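Local coordinates for protein exoglucanase A (Cellulomonas fimi, PDB 7CBD) that hydrolyses beta-1,4-glucosidic bonds of cellulose with inversion of anomeric configuration, releasing cellobiose from non-reducing chain ends through this family 6 glycoside hydrolase catalytic domain, at residues 149-154 with 210-215; 203-208 with 275-280; 221-226 with 284-289; 228-233 with 291-296. All blocks are in the same frame, centred on the assembly; numbering follows the deposited sequence. Where two conformers were deposited one is given.

Contact 1. Residues 149-154 with 210-215; sequences DSLPNL and TLFAEV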
# COMPACT_ATOMS: atom_id res chain seq x y z
N ASP A 149 6.79 -4.98 -0.00
CA ASP A 149 7.92 -5.16 -0.91
C ASP A 149 9.00 -6.09 -0.35
O ASP A 149 10.19 -5.82 -0.48
CB ASP A 149 8.53 -3.81 -1.32
CG ASP A 149 9.54 -3.94 -2.45
OD1 ASP A 149 9.39 -4.88 -3.27
OD2 ASP A 149 10.49 -3.14 -2.49
N SER A 150 8.58 -7.20 0.27
CA SER A 150 9.54 -8.12 0.86
C SER A 150 9.47 -9.51 0.24
O SER A 150 10.11 -9.76 -0.80
CB SER A 150 9.42 -8.16 2.39
OG SER A 150 8.17 -8.66 2.82
N LEU A 151 8.69 -10.40 0.84
CA LEU A 151 8.78 -11.83 0.52
C LEU A 151 8.62 -12.17 -0.96
O LEU A 151 9.35 -13.07 -1.43
CB LEU A 151 7.83 -12.65 1.40
CG LEU A 151 8.22 -12.71 2.87
CD1 LEU A 151 7.06 -13.22 3.71
CD2 LEU A 151 9.44 -13.59 3.08
N PRO A 152 7.72 -11.57 -1.73
CA PRO A 152 7.59 -11.96 -3.14
C PRO A 152 8.81 -11.66 -3.99
O PRO A 152 8.90 -12.18 -5.11
CB PRO A 152 6.36 -11.18 -3.61
CG PRO A 152 5.57 -10.92 -2.36
CD PRO A 152 6.62 -10.66 -1.32
N ASN A 153 9.74 -10.83 -3.52
CA ASN A 153 11.01 -10.69 -4.24
C ASN A 153 11.75 -12.02 -4.30
O ASN A 153 12.56 -12.23 -5.21
CB ASN A 153 11.90 -9.67 -3.54
CG ASN A 153 11.45 -8.26 -3.78
OD1 ASN A 153 11.58 -7.73 -4.88
ND2 ASN A 153 10.90 -7.63 -2.75
N LEU A 154 11.50 -12.92 -3.35
CA LEU A 154 12.26 -14.15 -3.26
C LEU A 154 11.84 -15.18 -4.31
O LEU A 154 12.57 -16.15 -4.53
CB LEU A 154 12.18 -14.73 -1.85
CG LEU A 154 12.54 -13.76 -0.71
CD1 LEU A 154 12.60 -14.50 0.62
CD2 LEU A 154 13.83 -12.98 -0.98
N THR A 210 2.94 -20.51 -1.75
CA THR A 210 3.70 -21.56 -1.07
C THR A 210 4.70 -20.95 -0.09
O THR A 210 4.85 -21.43 1.04
CB THR A 210 4.40 -22.43 -2.11
OG1 THR A 210 3.41 -23.03 -2.94
CG2 THR A 210 5.25 -23.51 -1.44
N LEU A 211 5.40 -19.90 -0.51
CA LEU A 211 6.38 -19.27 0.38
C LEU A 211 5.70 -18.65 1.60
O LEU A 211 6.23 -18.72 2.72
CB LEU A 211 7.21 -18.24 -0.37
CG LEU A 211 8.39 -17.65 0.40
CD1 LEU A 211 9.58 -17.46 -0.54
CD2 LEU A 211 8.02 -16.35 1.07
N PHE A 212 4.54 -18.02 1.41
CA PHE A 212 3.81 -17.49 2.57
C PHE A 212 3.44 -18.60 3.55
O PHE A 212 3.53 -18.41 4.77
CB PHE A 212 2.56 -16.74 2.10
CG PHE A 212 2.86 -15.41 1.45
CD1 PHE A 212 3.67 -14.48 2.08
CD2 PHE A 212 2.34 -15.11 0.20
CE1 PHE A 212 3.95 -13.26 1.48
CE2 PHE A 212 2.62 -13.88 -0.41
CZ PHE A 212 3.42 -12.96 0.24
N ALA A 213 3.04 -19.76 3.03
CA ALA A 213 2.72 -20.88 3.92
C ALA A 213 3.96 -21.36 4.67
O ALA A 213 3.88 -21.69 5.86
CB ALA A 213 2.07 -22.01 3.14
N GLU A 214 5.12 -21.41 3.99
CA GLU A 214 6.35 -21.79 4.68
C GLU A 214 6.65 -20.82 5.81
O GLU A 214 7.04 -21.23 6.91
CB GLU A 214 7.52 -21.80 3.70
CG GLU A 214 7.44 -22.88 2.66
CD GLU A 214 8.57 -22.81 1.65
OE1 GLU A 214 9.50 -22.00 1.85
OE2 GLU A 214 8.52 -23.57 0.66
N VAL A 215 6.50 -19.52 5.55
CA VAL A 215 6.74 -18.53 6.59
C VAL A 215 5.78 -18.74 7.76
O VAL A 215 6.19 -18.77 8.92
CB VAL A 215 6.67 -17.11 6.01
CG1 VAL A 215 6.69 -16.07 7.13
CG2 VAL A 215 7.83 -16.90 5.04

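Contact 2. Residues 203-208 with 275-280; sequences SNAGPS and AHMHRL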
# COMPACT_ATOMS: atom_id res chain seq x y z
N SER A 203 2.66 -18.29 -12.65
CA SER A 203 4.03 -18.67 -12.34
C SER A 203 4.63 -17.86 -11.20
O SER A 203 5.66 -18.26 -10.65
CB SER A 203 4.89 -18.50 -13.58
OG SER A 203 4.64 -17.23 -14.14
N ASN A 204 4.02 -16.73 -10.84
CA ASN A 204 4.45 -15.95 -9.68
C ASN A 204 3.52 -16.11 -8.49
O ASN A 204 3.98 -16.21 -7.35
CB ASN A 204 4.55 -14.46 -10.05
CG ASN A 204 5.70 -14.17 -11.00
OD1 ASN A 204 6.53 -15.03 -11.28
ND2 ASN A 204 5.75 -12.93 -11.50
N ALA A 205 2.21 -16.15 -8.73
CA ALA A 205 1.24 -16.26 -7.65
C ALA A 205 1.41 -17.57 -6.88
O ALA A 205 1.39 -17.58 -5.65
CB ALA A 205 -0.17 -16.16 -8.22
N GLY A 206 1.57 -18.68 -7.60
CA GLY A 206 1.66 -19.98 -6.99
C GLY A 206 2.83 -20.12 -6.04
O GLY A 206 2.67 -20.45 -4.86
N PRO A 207 4.05 -19.89 -6.54
CA PRO A 207 5.22 -19.96 -5.65
C PRO A 207 5.15 -18.98 -4.50
O PRO A 207 5.64 -19.28 -3.40
CB PRO A 207 6.40 -19.67 -6.59
CG PRO A 207 5.91 -20.14 -7.93
CD PRO A 207 4.45 -19.79 -7.96
N SER A 208 4.54 -17.81 -4.71
CA SER A 208 4.41 -16.85 -3.61
C SER A 208 3.51 -17.40 -2.51
O SER A 208 3.84 -17.30 -1.32
CB SER A 208 3.89 -15.51 -4.14
OG SER A 208 4.86 -14.96 -5.00
N ALA A 275 -9.05 -12.21 -5.02
CA ALA A 275 -9.78 -13.47 -5.14
C ALA A 275 -8.84 -14.61 -5.52
O ALA A 275 -8.92 -15.72 -4.97
CB ALA A 275 -10.91 -13.35 -6.17
N HIS A 276 -7.94 -14.35 -6.46
CA HIS A 276 -6.96 -15.33 -6.92
C HIS A 276 -6.06 -15.77 -5.77
O HIS A 276 -5.89 -16.97 -5.52
CB HIS A 276 -6.16 -14.66 -8.04
CG HIS A 276 -5.13 -15.52 -8.70
ND1 HIS A 276 -4.22 -15.00 -9.59
CD2 HIS A 276 -4.87 -16.85 -8.63
CE1 HIS A 276 -3.44 -15.97 -10.04
NE2 HIS A 276 -3.81 -17.10 -9.47
N MET A 277 -5.49 -14.81 -5.05
CA MET A 277 -4.56 -15.15 -3.98
C MET A 277 -5.28 -15.80 -2.80
O MET A 277 -4.72 -16.69 -2.16
CB MET A 277 -3.79 -13.91 -3.53
CG MET A 277 -2.76 -13.48 -4.56
SD MET A 277 -1.53 -14.75 -4.95
CE MET A 277 -0.47 -14.67 -3.50
N HIS A 278 -6.51 -15.37 -2.49
CA HIS A 278 -7.23 -16.05 -1.42
C HIS A 278 -7.35 -17.54 -1.72
O HIS A 278 -7.11 -18.38 -0.84
CB HIS A 278 -8.60 -15.41 -1.18
CG HIS A 278 -9.26 -15.87 0.08
ND1 HIS A 278 -10.02 -17.01 0.16
CD2 HIS A 278 -9.27 -15.33 1.33
CE1 HIS A 278 -10.47 -17.16 1.39
NE2 HIS A 278 -10.03 -16.15 2.12
N ARG A 279 -7.73 -17.89 -2.96
CA ARG A 279 -7.81 -19.29 -3.35
C ARG A 279 -6.48 -20.00 -3.14
O ARG A 279 -6.41 -21.04 -2.48
CB ARG A 279 -8.21 -19.40 -4.83
CG ARG A 279 -9.66 -19.13 -5.13
CD ARG A 279 -10.00 -19.51 -6.58
NE ARG A 279 -9.34 -18.64 -7.56
CZ ARG A 279 -9.88 -17.54 -8.06
NH1 ARG A 279 -11.09 -17.16 -7.68
NH2 ARG A 279 -9.22 -16.81 -8.95
N LEU A 280 -5.41 -19.44 -3.70
CA LEU A 280 -4.11 -20.11 -3.64
C LEU A 280 -3.60 -20.22 -2.21
O LEU A 280 -2.99 -21.24 -1.84
CB LEU A 280 -3.09 -19.36 -4.50
CG LEU A 280 -3.33 -19.39 -6.00
CD1 LEU A 280 -2.28 -18.55 -6.69
CD2 LEU A 280 -3.31 -20.82 -6.53

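Contact 3. Residues 221-226 with 284-289; sequences AGFASI and AGFPSS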
# COMPACT_ATOMS: atom_id res chain seq x y z
N ALA A 221 3.18 -19.79 16.33
CA ALA A 221 1.75 -20.06 16.31
C ALA A 221 1.26 -20.64 14.98
O ALA A 221 0.06 -20.91 14.83
CB ALA A 221 0.96 -18.80 16.66
N GLY A 222 2.15 -20.83 14.01
CA GLY A 222 1.72 -21.41 12.74
C GLY A 222 0.81 -20.47 11.98
O GLY A 222 1.01 -19.25 11.95
N PHE A 223 -0.22 -21.04 11.36
CA PHE A 223 -1.09 -20.24 10.51
C PHE A 223 -1.81 -19.14 11.28
O PHE A 223 -2.12 -18.09 10.71
CB PHE A 223 -2.06 -21.14 9.74
CG PHE A 223 -1.39 -21.92 8.64
CD1 PHE A 223 -1.06 -21.31 7.45
CD2 PHE A 223 -1.04 -23.25 8.83
CE1 PHE A 223 -0.41 -22.02 6.44
CE2 PHE A 223 -0.39 -23.97 7.83
CZ PHE A 223 -0.08 -23.35 6.63
N ALA A 224 -2.03 -19.32 12.58
CA ALA A 224 -2.69 -18.29 13.37
C ALA A 224 -1.89 -16.99 13.44
O ALA A 224 -2.46 -15.95 13.80
CB ALA A 224 -2.95 -18.80 14.79
N SER A 225 -0.60 -17.02 13.12
CA SER A 225 0.22 -15.82 13.19
C SER A 225 -0.19 -14.75 12.19
O SER A 225 0.11 -13.57 12.40
CB SER A 225 1.69 -16.16 12.93
OG SER A 225 2.17 -17.05 13.92
N ILE A 226 -0.84 -15.15 11.10
CA ILE A 226 -1.19 -14.25 10.01
C ILE A 226 -2.71 -14.15 9.94
O ILE A 226 -3.39 -15.14 9.62
CB ILE A 226 -0.60 -14.73 8.68
CG1 ILE A 226 0.93 -14.76 8.76
CG2 ILE A 226 -1.06 -13.86 7.54
CD1 ILE A 226 1.60 -15.50 7.61
N ALA A 284 -2.74 -23.59 -0.17
CA ALA A 284 -1.39 -23.77 0.36
C ALA A 284 -1.36 -24.05 1.85
O ALA A 284 -0.28 -24.34 2.38
CB ALA A 284 -0.53 -22.54 0.04
N GLY A 285 -2.50 -23.96 2.54
CA GLY A 285 -2.56 -24.34 3.94
C GLY A 285 -3.23 -23.34 4.86
O GLY A 285 -3.52 -23.67 6.01
N PHE A 286 -3.49 -22.12 4.38
CA PHE A 286 -4.12 -21.12 5.23
C PHE A 286 -5.60 -21.45 5.42
O PHE A 286 -6.24 -22.02 4.54
CB PHE A 286 -3.98 -19.73 4.59
CG PHE A 286 -2.60 -19.16 4.73
CD1 PHE A 286 -2.25 -18.44 5.87
CD2 PHE A 286 -1.63 -19.40 3.77
CE1 PHE A 286 -0.97 -17.94 6.03
CE2 PHE A 286 -0.35 -18.91 3.92
CZ PHE A 286 -0.02 -18.17 5.05
N PRO A 287 -6.16 -21.11 6.58
CA PRO A 287 -7.59 -21.34 6.79
C PRO A 287 -8.41 -20.41 5.91
O PRO A 287 -7.99 -19.29 5.59
CB PRO A 287 -7.79 -21.03 8.27
CG PRO A 287 -6.71 -20.02 8.59
CD PRO A 287 -5.53 -20.44 7.73
N SER A 288 -9.60 -20.87 5.52
CA SER A 288 -10.45 -20.08 4.64
C SER A 288 -10.85 -18.75 5.26
O SER A 288 -11.26 -17.83 4.53
CB SER A 288 -11.68 -20.88 4.22
OG SER A 288 -12.49 -21.18 5.34
N SER A 289 -10.75 -18.62 6.58
CA SER A 289 -11.13 -17.41 7.30
C SER A 289 -10.18 -16.24 7.06
O SER A 289 -10.50 -15.12 7.47
CB SER A 289 -11.17 -17.71 8.80
OG SER A 289 -9.98 -18.35 9.22

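Contact 4. Residues 228-233 with 291-296; sequences GFVSDV and GMLVDT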
# COMPACT_ATOMS: atom_id res chain seq x y z
N GLY A 228 -4.42 -12.01 7.87
CA GLY A 228 -4.89 -11.72 6.54
C GLY A 228 -3.76 -11.20 5.69
O GLY A 228 -2.59 -11.26 6.07
N PHE A 229 -4.13 -10.66 4.53
CA PHE A 229 -3.18 -10.23 3.52
C PHE A 229 -3.63 -8.90 2.93
O PHE A 229 -4.83 -8.63 2.85
CB PHE A 229 -3.07 -11.31 2.43
CG PHE A 229 -2.59 -12.62 2.97
CD1 PHE A 229 -1.24 -12.92 2.98
CD2 PHE A 229 -3.48 -13.54 3.52
CE1 PHE A 229 -0.78 -14.12 3.51
CE2 PHE A 229 -3.03 -14.73 4.06
CZ PHE A 229 -1.68 -15.02 4.05
N VAL A 230 -2.67 -8.07 2.52
CA VAL A 230 -2.99 -6.75 1.98
C VAL A 230 -2.28 -6.55 0.65
O VAL A 230 -1.07 -6.81 0.53
CB VAL A 230 -2.68 -5.61 2.98
CG1 VAL A 230 -1.25 -5.68 3.50
CG2 VAL A 230 -2.99 -4.25 2.38
N SER A 231 -3.03 -6.12 -0.36
CA SER A 231 -2.48 -5.88 -1.69
C SER A 231 -2.48 -4.39 -2.03
O SER A 231 -3.18 -3.58 -1.41
CB SER A 231 -3.24 -6.66 -2.77
OG SER A 231 -4.38 -5.95 -3.23
N ASP A 232 -1.65 -4.05 -3.02
CA ASP A 232 -1.59 -2.73 -3.63
C ASP A 232 -0.97 -1.68 -2.72
O ASP A 232 -1.10 -0.48 -3.01
CB ASP A 232 -2.97 -2.25 -4.11
CG ASP A 232 -2.97 -1.64 -5.50
OD1 ASP A 232 -1.96 -1.74 -6.24
OD2 ASP A 232 -4.03 -1.07 -5.87
N VAL A 233 -0.29 -2.08 -1.62
CA VAL A 233 0.22 -1.02 -0.75
C VAL A 233 1.26 -0.17 -1.47
O VAL A 233 2.19 -0.67 -2.12
CB VAL A 233 0.54 -1.41 0.71
CG1 VAL A 233 0.10 -2.82 1.12
CG2 VAL A 233 1.90 -0.98 1.14
N GLY A 291 -8.66 -12.99 5.69
CA GLY A 291 -9.29 -11.88 5.00
C GLY A 291 -8.28 -11.04 4.25
O GLY A 291 -7.07 -11.11 4.51
N MET A 292 -8.77 -10.24 3.31
CA MET A 292 -7.92 -9.48 2.40
C MET A 292 -8.20 -8.00 2.56
O MET A 292 -9.33 -7.59 2.83
CB MET A 292 -8.18 -9.88 0.93
CG MET A 292 -8.22 -11.40 0.71
SD MET A 292 -6.72 -12.30 1.11
CE MET A 292 -5.76 -11.90 -0.33
N LEU A 293 -7.16 -7.19 2.37
CA LEU A 293 -7.27 -5.75 2.30
C LEU A 293 -6.71 -5.28 0.97
O LEU A 293 -5.79 -5.89 0.43
CB LEU A 293 -6.45 -5.06 3.40
CG LEU A 293 -6.73 -5.43 4.85
CD1 LEU A 293 -5.71 -4.78 5.75
CD2 LEU A 293 -8.14 -5.00 5.25
N VAL A 294 -7.25 -4.18 0.43
CA VAL A 294 -6.64 -3.47 -0.68
C VAL A 294 -6.34 -2.05 -0.23
O VAL A 294 -7.22 -1.38 0.33
CB VAL A 294 -7.52 -3.46 -1.95
CG1 VAL A 294 -6.81 -2.71 -3.07
CG2 VAL A 294 -7.84 -4.86 -2.40
N ASP A 295 -5.11 -1.59 -0.47
CA ASP A 295 -4.74 -0.19 -0.30
C ASP A 295 -5.30 0.58 -1.48
O ASP A 295 -4.79 0.46 -2.60
CB ASP A 295 -3.22 -0.07 -0.26
CG ASP A 295 -2.74 1.35 -0.01
OD1 ASP A 295 -3.59 2.26 0.10
OD2 ASP A 295 -1.51 1.56 0.10
N THR A 296 -6.36 1.35 -1.24
CA THR A 296 -7.05 2.12 -2.28
C THR A 296 -6.62 3.59 -2.29
O THR A 296 -7.29 4.43 -2.91
CB THR A 296 -8.56 2.00 -2.10
OG1 THR A 296 -8.91 2.40 -0.77
CG2 THR A 296 -9.02 0.57 -2.32

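Contact 1. Residues 149-154 with 210-215
Leu151 holds its CG anti to the carbonyl carbon (chi1 -69°) and Leu211 holds its own anti to the backbone N (chi1 -172°), and these first torsions aim each CG at the other segment where a type I beta turn, Ser150 to Asn153, packs on helix 202-218 of the distorted alpha/beta barrel of glycoside hydrolase family 6. The contact is buried and apolar. Leu151 CD2 lies 3.7 Å from Leu211 CD2, although Leu211 was modelled in two conformers and this holds for one of them. The other branch, Leu151 CD1, approaches Phe212 CE1 to 3.8 Å. One turn further along the helix, Leu151 and Val215 meet tip to tip, CD1 of the leucine 4.0 Å from CG2 of the valine. Pro152 crosses the Phe212 side chain at about a right angle, Pro152 CG 3.9 Å from Phe212 CZ; Trp198 and Leu199 of helix 196-199 also touch this proline. An alanine in place of Leu151 would probably open a gap between Phe212 and Val215, since CG and both methyl groups fill that position. Asp149, the predicted proton donor, immediately precedes the turn. Asn153 ties the two together: its ND2 donates to Ser150 O at 3.0 Å, from the same face of the Ser150 carbonyl plane as Asn153 N, and to Asp149 OD1 at 3.2 Å, reaching that oxygen from above the carboxylate plane.

Contact 2. Residues 203-208 with 275-280
This is a small helix-to-helix packing contact on the outside of the central barrel sheet, in which Ala205 of helix 202-218 faces His276, Met277 and Leu280 of helix 270-283. The short segments run in the same general direction, their axes 9.9 Å apart at closest approach and crossing at -41°. One methyl group does most of the work. Ala205 CB comes within 3.5 Å of Leu280 CD1, the closest approach of the pair, and the same leucine methyl lies 4.0 Å from Gly206 N. On another side the alanine methyl is 3.8 Å from Met277 SD. The Met277 chain leaves with CG anti to its own carbonyl carbon, and the bend at chi2 (-59°) places SD beside Ala205. Ala205 CB also meets the His276 ring obliquely, 3.7 Å from His276 CE1; ND1 of the ring hydrogen-bonds to Asp267. Just beyond Ala205, helix 202-218 is kinked, because the nitrogen of Pro207 has no bond to the preceding turn. Ser208 spans the kink: its OG donates to Asn204 O at 2.8 Å, and Ser208 N reaches that oxygen from the opposite face of the carbonyl plane. Each helix precedes a strand of the central barrel sheet, in which strands 228-231 and 291-295 run parallel, so the contact joins neighbouring helices of successive beta-alpha units, as is typical of the alpha/beta barrel of family 6.

Contact 3. Residues 221-226 with 284-289
Phe223 turns its edge to the face of Phe286 in a T-shaped (edge-to-face) pair, with centroids 4.9 Å apart and planes at 80°. The leading atom, Phe223 CD1, stands 3.5 Å from Phe286 CD1, toward the rim of that ring. One face of the Phe223 ring is occupied by a backbone group: Gly285 O sits over its centre, 3.4 Å above the plane. Ile226 approaches Phe286 differently, in the plane of the ring, its CD1 3.9 Å from Phe286 CE1. Toward the protein surface, Pro287 CD adds a looser contact, 4.1 Å from Phe223 CB.

Backbone turns position these groups. Gly285 ends helix 270-283 in a Schellman motif with a phi of 132°; a CB here would press on the preceding carbonyl oxygen and clash with Phe223 CZ, so the glycine lets the aromatic ring lie against the chain. Phe223 itself begins a short 3-10 turn, 223-225. Further out, Ala216 of helix 202-218 touches Phe223, Ile226 and Phe286 alike. The two segments are the loops that lead from a helix into strands 228-231 and 291-295, and the contact joins such alpha-to-beta loops at the end of the barrel away from the catalytic residues.

Contact 4. Residues 228-233 with 291-296
Phe229, Val230 and Ser231 pair in parallel register with Met292, Leu293 and Val294, joining neighbouring strands of the central sheet of the family 6 alpha/beta barrel. This stretch is tightly packed and buried. Phe229 N donates to Gly291 O at 3.0 Å and Phe229 O accepts from Leu293 N at 2.8 Å. The weave continues from Ser231 N to Leu293 O, whose donor is tilted 27° from the carbonyl plane, and closes with a nearly straight bond (175°) from Asp295 N to Ser231 O at 2.9 Å. On one face Val230 CG2 packs 3.7 Å from Leu293 CB. On the other, which helix 270-283 covers, the bent chain of Met292 brings CE within 3.9 Å of Phe229 CB and sets SD obliquely beside the ring, a Met-aromatic contact. Ser231 OG lies beside Val294 CG2 there, and bonds to Glu270.

Past Ser231 the regular pairing stops. Asp232 takes a positive phi and its carboxylate turns to Asn299, while the looser side lies at Val233, partly exposed, its side chain about 8 Å from that of the predicted proton donor Asp149. Asp295, buried, still packs closely here: its OD2 accepts from Ala234 N and Lys365 N, and OD1 bonds to Ser297 OG. An alanine at Asp295 would probably leave both amides without this shared acceptor and the loops after the strands less firmly joined. Its chi1 of -177° sets CG anti to the backbone N, and Asp295 OD2 lies 3.2 Å from Val233 CA.

From the N terminus, the turn after strand 141-146 is met by helix 202-218, where contact 1 closes the first loop. Contact 2 has already opened on that helix and closes on helix 270-283, so contacts 1 and 2 cross. Contacts 3 and 4 open next, in the loop before strand 228-231 and on the strand itself; each crosses contact 2, they cross each other, and both stand in series after contact 1. The second partners follow in the same order: helix 270-283, the loop after it, then strand 291-295. Two successive helix-loop-strand units are thereby joined helix to helix, loop to loop and strand to strand, with contact 1 attaching the first to the loop of the predicted proton donor.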